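PDB 6S2Z: water-Soluble Chlorophyll Protein from Brassica oleracea var. botrytis, which binds chlorophyll in a water-soluble tetramer, here with chlorophyll b, and belongs to the Kunitz-type protease inhibitor family. Local coordinates for residues Gln47-Tyr52 / Leu152-Leu157; Pro57-Tyr62 / Glu81-Ile86. All blocks are in the same frame, centred on the assembly; numbering follows the deposited sequence.

Contact 1: Gln47-Tyr52 / Leu152-Leu157; sequences QTLLPY and LGAPQL. With CHL (chlorophyll b), chain B.
Q47, where strand 44-47 gives way to a loop, meets P155, near the start of strand 155-160, in the beta-trefoil fold, beside the chlorophyll pocket. One backbone hydrogen bond links them. Q47 N donates to P155 O at 2.8 Å, with an N-H...O angle of 158°.

The apolar contacts centre on L49, whose two methyls spread over the 152-157 turn. L49 CG rests on A154 CB at 3.6 Å. L49 CD1 reaches L152 CB at 3.8 Å, while L49 CD2 lies near A154 CA and CB and the ring carbon CD of P155. The Q47 side chain, extended beyond CG, passes across the P155 ring at a slant, with CG anti to the backbone N (chi1 -179°). Its OE1 comes to 3.5 Å from P155 CG. Its NE2 is hydrogen-bonded to G28 O and S25 OG. I86 of a second subunit packs on L49 and L50.

Polar groups of 47-52 grip the pigment. T48 OG1 donates to the ester carbonyl oxygen O1D of chlorophyll b at 2.9 Å. The backbone N of L49 donates to the other ester carbonyl, O1A of chlorophyll b, at 3.1 Å and an N-H...O angle of 159°.

Contact 2: Pro57-Tyr62 / Glu81-Ile86; sequences PVSFGY and EFRSEI. With CHL (chlorophyll b), chain B.
V58 and F82 face each other as an antiparallel non-hydrogen-bonded pair, and S59 and E81 follow as a hydrogen-bonded pair. S59 N donates to E81 O at 3.0 Å, and E81 N returns a bond to S59 O at 3.2 Å. Past F82 the pairing continues for one more bond, from R83 N to P57 O at 2.7 Å.

On the V58 and F82 face, V58 CG1 meets the ring atom F82 CD1 at 3.4 Å, and the two side chains cross at a slant. P57 O lies at the edge of the same ring, in its plane. W97 also meets the F82 ring, with the planes at about 45°. This two-stranded antiparallel ladder, 58-62 with 78-82, is part of the beta-trefoil of the Kunitz inhibitor family. It places F82 close to P32, the axial residue of the chlorophyll magnesium.

On the S59 and E81 face, the R83 side chain folds back over S59. The bend at chi2 (-66°) brings R83 CD to 3.4 Å from S59 OG, and a further bend at chi3 turns the chain on toward the guanidinium. E81 CG flanks the same hydroxyl. R83 NH1 has a weak hydrogen bond to G15 O.

Beyond the strand, S84 OG donates to I86 O at 2.6 Å, on a lone pair of that carbonyl. I86 O in turn lies 3.3 Å from the pigment carbon CBC of chlorophyll b.

Overall arrangement
Contact 2 is the more buried of the two and sits nearer the centre of the chain. Contact 1 is partly buried and lies farther out. Their centres are about 19 Å apart, and their nearest atoms about 7 Å. Both segments of contact 2 fall between the two segments of contact 1 in the sequence. Contact 2 is mainly a strand ladder with several backbone bonds. Contact 1 has one such bond and relies more on aliphatic side chains. Both touch the same chlorophyll b, but differently: 47-52 donates hydrogen bonds to its two ester carbonyls, while 81-86 meets its ethyl group. Both also reach a second subunit, where L50 and I86 pack across the interface.

Contact 1: Gln47-Tyr52 / Leu152-Leu157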
loop_
_atom_site.group_PDB
_atom_site.type_symbol
_atom_site.label_atom_id
_atom_site.label_comp_id
_atom_site.label_asym_id
_atom_site.label_seq_id
_atom_site.Cartn_x
_atom_site.Cartn_y
_atom_site.Cartn_z
ATOM N N GLN A 47 -0.327 18.857 1.136
ATOM C CA GLN A 47 0.967 19.448 1.425
ATOM C C GLN A 47 1.830 18.367 2.050
ATOM O O GLN A 47 1.436 17.776 3.050
ATOM C CB GLN A 47 0.882 20.666 2.346
ATOM C CG GLN A 47 2.255 21.270 2.608
ATOM C CD GLN A 47 2.312 22.298 3.717
ATOM O OE1 GLN A 47 1.361 22.486 4.480
ATOM N NE2 GLN A 47 3.453 22.967 3.821
ATOM N N THR A 48 3.000 18.114 1.472
ATOM C CA THR A 48 3.882 17.150 2.113
ATOM C C THR A 48 4.326 17.729 3.451
ATOM O O THR A 48 4.524 18.933 3.545
ATOM C CB THR A 48 5.084 16.766 1.232
ATOM O OG1 THR A 48 5.924 15.899 2.005
ATOM C CG2 THR A 48 5.911 17.942 0.754
ATOM N N LEU A 49 4.515 16.873 4.462
ATOM C CA LEU A 49 4.947 17.328 5.776
ATOM C C LEU A 49 6.451 17.574 5.821
ATOM O O LEU A 49 6.910 18.294 6.698
ATOM C CB LEU A 49 4.540 16.282 6.812
ATOM C CG LEU A 49 3.036 16.178 7.095
ATOM C CD1 LEU A 49 2.756 14.953 7.966
ATOM C CD2 LEU A 49 2.481 17.477 7.729
ATOM N N LEU A 50 7.207 16.977 4.886
ATOM C CA LEU A 50 8.666 16.946 4.926
ATOM C C LEU A 50 9.240 18.310 4.536
ATOM O O LEU A 50 8.940 18.826 3.466
ATOM C CB LEU A 50 9.199 15.823 4.022
ATOM C CG LEU A 50 8.626 14.412 4.253
ATOM C CD1 LEU A 50 9.425 13.365 3.496
ATOM C CD2 LEU A 50 8.593 14.056 5.726
ATOM N N PRO A 51 10.101 18.925 5.382
ATOM C CA PRO A 51 10.600 20.285 5.149
ATOM C C PRO A 51 11.322 20.671 3.846
ATOM O O PRO A 51 11.242 21.832 3.426
ATOM C CB PRO A 51 11.493 20.581 6.380
ATOM C CG PRO A 51 11.828 19.218 6.988
ATOM C CD PRO A 51 10.631 18.350 6.639
ATOM N N TYR A 52 12.052 19.756 3.199
ATOM C CA TYR A 52 12.848 20.227 2.065
ATOM C C TYR A 52 12.296 19.730 0.728
ATOM O O TYR A 52 12.957 19.838 -0.297
ATOM C CB TYR A 52 14.321 19.844 2.224
ATOM C CG TYR A 52 14.899 20.215 3.565
ATOM C CD1 TYR A 52 15.295 21.521 3.832
ATOM C CD2 TYR A 52 15.011 19.270 4.579
ATOM C CE1 TYR A 52 15.821 21.869 5.064
ATOM C CE2 TYR A 52 15.539 19.602 5.818
ATOM C CZ TYR A 52 15.955 20.904 6.052
ATOM O OH TYR A 52 16.483 21.251 7.261
ATOM N N LEU A 152 -0.931 11.199 7.943
ATOM C CA LEU A 152 -0.481 11.726 9.222
ATOM C C LEU A 152 -1.062 13.118 9.428
ATOM O O LEU A 152 -0.402 14.004 9.962
ATOM C CB LEU A 152 1.051 11.783 9.239
ATOM C CG LEU A 152 1.778 10.455 8.994
ATOM C CD1 LEU A 152 3.200 10.734 8.510
ATOM C CD2 LEU A 152 1.781 9.577 10.259
ATOM N N GLY A 153 -2.290 13.305 8.949
ATOM C CA GLY A 153 -2.989 14.571 9.038
ATOM C C GLY A 153 -2.360 15.678 8.193
ATOM O O GLY A 153 -2.621 16.846 8.447
ATOM N N ALA A 154 -1.526 15.332 7.210
ATOM C CA ALA A 154 -0.950 16.336 6.315
ATOM C C ALA A 154 -2.062 17.130 5.627
ATOM O O ALA A 154 -3.055 16.563 5.161
ATOM C CB ALA A 154 -0.062 15.667 5.297
ATOM N N PRO A 155 -1.956 18.476 5.531
ATOM C CA PRO A 155 -3.004 19.274 4.887
ATOM C C PRO A 155 -3.474 18.677 3.559
ATOM O O PRO A 155 -2.669 18.431 2.663
ATOM C CB PRO A 155 -2.275 20.598 4.644
ATOM C CG PRO A 155 -1.353 20.715 5.830
ATOM C CD PRO A 155 -0.847 19.299 6.054
ATOM N N GLN A 156 -4.799 18.493 3.432
ATOM C CA GLN A 156 -5.425 17.917 2.250
ATOM C C GLN A 156 -6.345 18.968 1.624
ATOM O O GLN A 156 -7.246 19.460 2.296
ATOM C CB GLN A 156 -6.210 16.683 2.697
ATOM C CG GLN A 156 -6.762 15.834 1.567
ATOM C CD GLN A 156 -5.622 15.161 0.844
ATOM O OE1 GLN A 156 -4.728 14.570 1.469
ATOM N NE2 GLN A 156 -5.635 15.262 -0.487
ATOM N N LEU A 157 -6.132 19.293 0.337
ATOM C CA LEU A 157 -6.821 20.402 -0.319
ATOM C C LEU A 157 -8.308 20.093 -0.570
ATOM O O LEU A 157 -8.664 19.041 -1.115
ATOM C CB LEU A 157 -6.112 20.752 -1.633
ATOM C CG LEU A 157 -5.004 21.798 -1.570
ATOM C CD1 LEU A 157 -3.762 21.286 -0.863
ATOM C CD2 LEU A 157 -4.640 22.264 -2.974
HETATM MG MG CHL B . 2.499 11.473 -4.197
HETATM C CHA CHL B . 4.456 12.908 -1.824
HETATM C CHB CHL B . 1.297 9.444 -1.784
HETATM C CHC CHL B . 0.995 9.606 -6.584
HETATM C CHD CHL B . 4.455 13.005 -6.672
HETATM N NA CHL B . 2.626 11.357 -2.187
HETATM C C1A CHL B . 3.326 12.059 -1.421
HETATM C C2A CHL B . 3.053 11.899 0.017
HETATM C C3A CHL B . 2.208 10.672 0.017
HETATM C C4A CHL B . 2.027 10.466 -1.418
HETATM C CMA CHL B . 2.956 9.512 0.623
HETATM C CAA CHL B . 2.523 13.132 0.736
HETATM C CBA CHL B . 2.087 12.921 2.163
HETATM C CGA CHL B . 3.117 13.067 3.243
HETATM O O1A CHL B . 3.379 14.111 3.672
HETATM O O2A CHL B . 3.714 11.919 3.825
HETATM N NB CHL B . 1.294 9.794 -4.178
HETATM C C1B CHL B . 0.919 9.062 -3.140
HETATM C C2B CHL B . 0.118 7.877 -3.417
HETATM C C3B CHL B . 0.048 7.951 -4.846
HETATM C C4B CHL B . 0.792 9.150 -5.204
HETATM C CMB CHL B . -0.449 6.866 -2.479
HETATM C CAB CHL B . -0.644 7.032 -5.764
HETATM C CBB CHL B . -0.536 5.759 -5.702
HETATM N NC CHL B . 2.675 11.320 -6.261
HETATM C C1C CHL B . 2.022 10.521 -7.070
HETATM C C2C CHL B . 2.378 10.668 -8.477
HETATM C C3C CHL B . 3.386 11.663 -8.515
HETATM C C4C CHL B . 3.499 11.973 -7.099
HETATM C CMC CHL B . 1.890 9.978 -9.679
HETATM O OMC CHL B . 1.021 9.185 -9.642
HETATM C CAC CHL B . 4.127 12.188 -9.705
HETATM C CBC CHL B . 5.312 11.345 -9.995
HETATM N ND CHL B . 4.107 12.722 -4.325
HETATM C C1D CHL B . 4.824 13.251 -5.285
HETATM C C2D CHL B . 5.943 14.076 -4.780
HETATM C C3D CHL B . 5.722 13.915 -3.355
HETATM C C4D CHL B . 4.693 13.153 -3.207
HETATM C CMD CHL B . 7.002 14.937 -5.398
HETATM C CAD CHL B . 6.249 14.291 -2.032
HETATM O OBD CHL B . 7.211 15.052 -1.827
HETATM C CBD CHL B . 5.424 13.654 -0.996
HETATM C CGD CHL B . 6.243 12.862 -0.037
HETATM O O1D CHL B . 6.331 13.170 1.087
HETATM O O2D CHL B . 6.966 11.724 -0.416
HETATM C CED CHL B . 7.933 11.195 0.410
HETATM C C1 CHL B . 5.059 11.694 4.136
HETATM C C2 CHL B . 5.100 10.338 4.748
HETATM C C3 CHL B . 6.129 9.519 4.579
HETATM C C4 CHL B . 7.296 9.952 3.807
HETATM C C5 CHL B . 6.138 8.168 5.171
HETATM C C6 CHL B . 6.199 7.136 4.078
HETATM C C7 CHL B . 5.211 7.333 2.960
HETATM C C8 CHL B . 5.386 6.249 1.915
HETATM C C9 CHL B . 6.075 6.751 0.667
HETATM C C10 CHL B . 4.072 5.576 1.593
HETATM C C11 CHL B . 3.675 4.712 2.739
HETATM C C12 CHL B . 2.684 3.697 2.255
HETATM C C13 CHL B . 1.832 3.132 3.370
HETATM C C14 CHL B . 2.627 2.279 4.323
HETATM C C15 CHL B . 0.708 2.318 2.771
HETATM C C16 CHL B . -0.384 2.049 3.791
HETATM C C17 CHL B . -1.502 1.188 3.227
HETATM C C18 CHL B . -2.734 1.299 4.094
HETATM C C19 CHL B . -3.965 1.320 3.257
HETATM C C20 CHL B . -2.803 0.112 4.982
#

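Contact 2: Pro57-Tyr62 / Glu81-Ile86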
loop_
_atom_site.group_PDB
_atom_site.type_symbol
_atom_site.label_atom_id
_atom_site.label_comp_id
_atom_site.label_asym_id
_atom_site.label_seq_id
_atom_site.Cartn_x
_atom_site.Cartn_y
_atom_site.Cartn_z
ATOM N N PRO A 57 6.068 20.169 -9.525
ATOM C CA PRO A 57 5.839 21.365 -10.336
ATOM C C PRO A 57 4.472 21.437 -11.005
ATOM O O PRO A 57 3.929 20.406 -11.425
ATOM C CB PRO A 57 6.912 21.262 -11.428
ATOM C CG PRO A 57 8.023 20.494 -10.743
ATOM C CD PRO A 57 7.302 19.458 -9.901
ATOM N N VAL A 58 3.960 22.674 -11.111
ATOM C CA VAL A 58 2.750 22.964 -11.864
ATOM C C VAL A 58 3.019 24.054 -12.904
ATOM O O VAL A 58 4.029 24.774 -12.854
ATOM C CB VAL A 58 1.605 23.384 -10.932
ATOM C CG1 VAL A 58 1.380 22.368 -9.827
ATOM C CG2 VAL A 58 1.873 24.771 -10.359
ATOM N N SER A 59 2.077 24.175 -13.847
ATOM C CA SER A 59 2.057 25.306 -14.754
ATOM C C SER A 59 0.631 25.830 -14.852
ATOM O O SER A 59 -0.332 25.093 -14.612
ATOM C CB SER A 59 2.637 24.957 -16.103
ATOM O OG SER A 59 1.824 24.002 -16.760
ATOM N N PHE A 60 0.533 27.129 -15.159
ATOM C CA PHE A 60 -0.722 27.852 -15.216
ATOM C C PHE A 60 -0.962 28.227 -16.672
ATOM O O PHE A 60 -0.018 28.589 -17.372
ATOM C CB PHE A 60 -0.699 29.061 -14.278
ATOM C CG PHE A 60 -0.255 28.787 -12.855
ATOM C CD1 PHE A 60 -1.087 28.138 -11.949
ATOM C CD2 PHE A 60 0.987 29.199 -12.409
ATOM C CE1 PHE A 60 -0.686 27.909 -10.641
ATOM C CE2 PHE A 60 1.395 28.948 -11.101
ATOM C CZ PHE A 60 0.556 28.316 -10.207
ATOM N N GLY A 61 -2.213 28.075 -17.117
ATOM C CA GLY A 61 -2.660 28.541 -18.422
ATOM C C GLY A 61 -4.094 29.069 -18.348
ATOM O O GLY A 61 -4.908 28.523 -17.607
ATOM N N TYR A 62 -4.381 30.148 -19.091
ATOM C CA TYR A 62 -5.696 30.771 -19.130
ATOM C C TYR A 62 -6.725 29.816 -19.721
ATOM O O TYR A 62 -6.437 29.128 -20.696
ATOM C CB TYR A 62 -5.667 32.079 -19.931
ATOM C CG TYR A 62 -4.998 33.224 -19.214
ATOM C CD1 TYR A 62 -5.513 33.707 -18.019
ATOM C CD2 TYR A 62 -3.837 33.811 -19.705
ATOM C CE1 TYR A 62 -4.898 34.744 -17.330
ATOM C CE2 TYR A 62 -3.220 34.868 -19.041
ATOM C CZ TYR A 62 -3.752 35.329 -17.842
ATOM O OH TYR A 62 -3.165 36.345 -17.145
ATOM N N GLU A 81 -2.029 22.550 -13.809
ATOM C CA GLU A 81 -1.702 21.161 -14.069
ATOM C C GLU A 81 -0.328 20.805 -13.521
ATOM O O GLU A 81 0.628 21.562 -13.658
ATOM C CB GLU A 81 -1.885 20.754 -15.529
ATOM C CG GLU A 81 -1.100 21.566 -16.523
ATOM C CD GLU A 81 -0.886 20.823 -17.834
ATOM O OE1 GLU A 81 -1.129 19.621 -17.890
ATOM O OE2 GLU A 81 -0.453 21.458 -18.794
ATOM N N PHE A 82 -0.263 19.634 -12.893
ATOM C CA PHE A 82 1.005 19.062 -12.484
ATOM C C PHE A 82 1.837 18.704 -13.715
ATOM O O PHE A 82 1.316 18.258 -14.739
ATOM C CB PHE A 82 0.757 17.859 -11.574
ATOM C CG PHE A 82 0.523 18.214 -10.134
ATOM C CD1 PHE A 82 1.462 18.946 -9.426
ATOM C CD2 PHE A 82 -0.636 17.808 -9.487
ATOM C CE1 PHE A 82 1.264 19.224 -8.084
ATOM C CE2 PHE A 82 -0.842 18.102 -8.147
ATOM C CZ PHE A 82 0.111 18.803 -7.448
ATOM N N ARG A 83 3.147 18.918 -13.597
ATOM C CA ARG A 83 4.059 18.684 -14.699
ATOM C C ARG A 83 5.070 17.651 -14.233
ATOM O O ARG A 83 5.894 17.942 -13.361
ATOM C CB ARG A 83 4.769 19.981 -15.094
ATOM C CG ARG A 83 3.849 21.104 -15.553
ATOM C CD ARG A 83 3.108 20.853 -16.854
ATOM N NE ARG A 83 3.930 20.623 -18.033
ATOM C CZ ARG A 83 4.665 21.553 -18.651
ATOM N NH1 ARG A 83 4.720 22.792 -18.188
ATOM N NH2 ARG A 83 5.366 21.240 -19.726
ATOM N N SER A 84 4.966 16.445 -14.819
ATOM C CA SER A 84 5.804 15.311 -14.462
ATOM C C SER A 84 5.925 14.323 -15.625
ATOM O O SER A 84 4.926 13.808 -16.119
ATOM C CB SER A 84 5.279 14.618 -13.245
ATOM O OG SER A 84 6.245 13.684 -12.814
ATOM N N GLU A 85 7.171 14.039 -16.019
ATOM C CA GLU A 85 7.476 12.987 -16.980
ATOM C C GLU A 85 6.950 11.654 -16.452
ATOM O O GLU A 85 6.185 10.973 -17.119
ATOM C CB GLU A 85 8.986 12.895 -17.233
ATOM C CG GLU A 85 9.324 12.530 -18.670
ATOM C CD GLU A 85 9.149 13.711 -19.608
ATOM O OE1 GLU A 85 10.174 14.329 -19.976
ATOM O OE2 GLU A 85 7.992 14.033 -19.937
ATOM N N ILE A 86 7.379 11.313 -15.235
ATOM C CA ILE A 86 6.967 10.109 -14.532
ATOM C C ILE A 86 5.551 10.321 -13.990
ATOM O O ILE A 86 5.290 11.308 -13.303
ATOM C CB ILE A 86 7.987 9.816 -13.407
ATOM C CG1 ILE A 86 9.330 9.344 -13.983
ATOM C CG2 ILE A 86 7.419 8.834 -12.377
ATOM C CD1 ILE A 86 10.540 10.105 -13.476
HETATM MG MG CHL B . 2.499 11.473 -4.197
HETATM C CHA CHL B . 4.456 12.908 -1.824
HETATM C CHB CHL B . 1.297 9.444 -1.784
HETATM C CHC CHL B . 0.995 9.606 -6.584
HETATM C CHD CHL B . 4.455 13.005 -6.672
HETATM N NA CHL B . 2.626 11.357 -2.187
HETATM C C1A CHL B . 3.326 12.059 -1.421
HETATM C C2A CHL B . 3.053 11.899 0.017
HETATM C C3A CHL B . 2.208 10.672 0.017
HETATM C C4A CHL B . 2.027 10.466 -1.418
HETATM C CMA CHL B . 2.956 9.512 0.623
HETATM C CAA CHL B . 2.523 13.132 0.736
HETATM C CBA CHL B . 2.087 12.921 2.163
HETATM C CGA CHL B . 3.117 13.067 3.243
HETATM O O1A CHL B . 3.379 14.111 3.672
HETATM O O2A CHL B . 3.714 11.919 3.825
HETATM N NB CHL B . 1.294 9.794 -4.178
HETATM C C1B CHL B . 0.919 9.062 -3.140
HETATM C C2B CHL B . 0.118 7.877 -3.417
HETATM C C3B CHL B . 0.048 7.951 -4.846
HETATM C C4B CHL B . 0.792 9.150 -5.204
HETATM C CMB CHL B . -0.449 6.866 -2.479
HETATM C CAB CHL B . -0.644 7.032 -5.764
HETATM C CBB CHL B . -0.536 5.759 -5.702
HETATM N NC CHL B . 2.675 11.320 -6.261
HETATM C C1C CHL B . 2.022 10.521 -7.070
HETATM C C2C CHL B . 2.378 10.668 -8.477
HETATM C C3C CHL B . 3.386 11.663 -8.515
HETATM C C4C CHL B . 3.499 11.973 -7.099
HETATM C CMC CHL B . 1.890 9.978 -9.679
HETATM O OMC CHL B . 1.021 9.185 -9.642
HETATM C CAC CHL B . 4.127 12.188 -9.705
HETATM C CBC CHL B . 5.312 11.345 -9.995
HETATM N ND CHL B . 4.107 12.722 -4.325
HETATM C C1D CHL B . 4.824 13.251 -5.285
HETATM C C2D CHL B . 5.943 14.076 -4.780
HETATM C C3D CHL B . 5.722 13.915 -3.355
HETATM C C4D CHL B . 4.693 13.153 -3.207
HETATM C CMD CHL B . 7.002 14.937 -5.398
HETATM C CAD CHL B . 6.249 14.291 -2.032
HETATM O OBD CHL B . 7.211 15.052 -1.827
HETATM C CBD CHL B . 5.424 13.654 -0.996
HETATM C CGD CHL B . 6.243 12.862 -0.037
HETATM O O1D CHL B . 6.331 13.170 1.087
HETATM O O2D CHL B . 6.966 11.724 -0.416
HETATM C CED CHL B . 7.933 11.195 0.410
HETATM C C1 CHL B . 5.059 11.694 4.136
HETATM C C2 CHL B . 5.100 10.338 4.748
HETATM C C3 CHL B . 6.129 9.519 4.579
HETATM C C4 CHL B . 7.296 9.952 3.807
HETATM C C5 CHL B . 6.138 8.168 5.171
HETATM C C6 CHL B . 6.199 7.136 4.078
HETATM C C7 CHL B . 5.211 7.333 2.960
HETATM C C8 CHL B . 5.386 6.249 1.915
HETATM C C9 CHL B . 6.075 6.751 0.667
HETATM C C10 CHL B . 4.072 5.576 1.593
HETATM C C11 CHL B . 3.675 4.712 2.739
HETATM C C12 CHL B . 2.684 3.697 2.255
HETATM C C13 CHL B . 1.832 3.132 3.370
HETATM C C14 CHL B . 2.627 2.279 4.323
HETATM C C15 CHL B . 0.708 2.318 2.771
HETATM C C16 CHL B . -0.384 2.049 3.791
HETATM C C17 CHL B . -1.502 1.188 3.227
HETATM C C18 CHL B . -2.734 1.299 4.094
HETATM C C19 CHL B . -3.965 1.320 3.257
HETATM C C20 CHL B . -2.803 0.112 4.982
#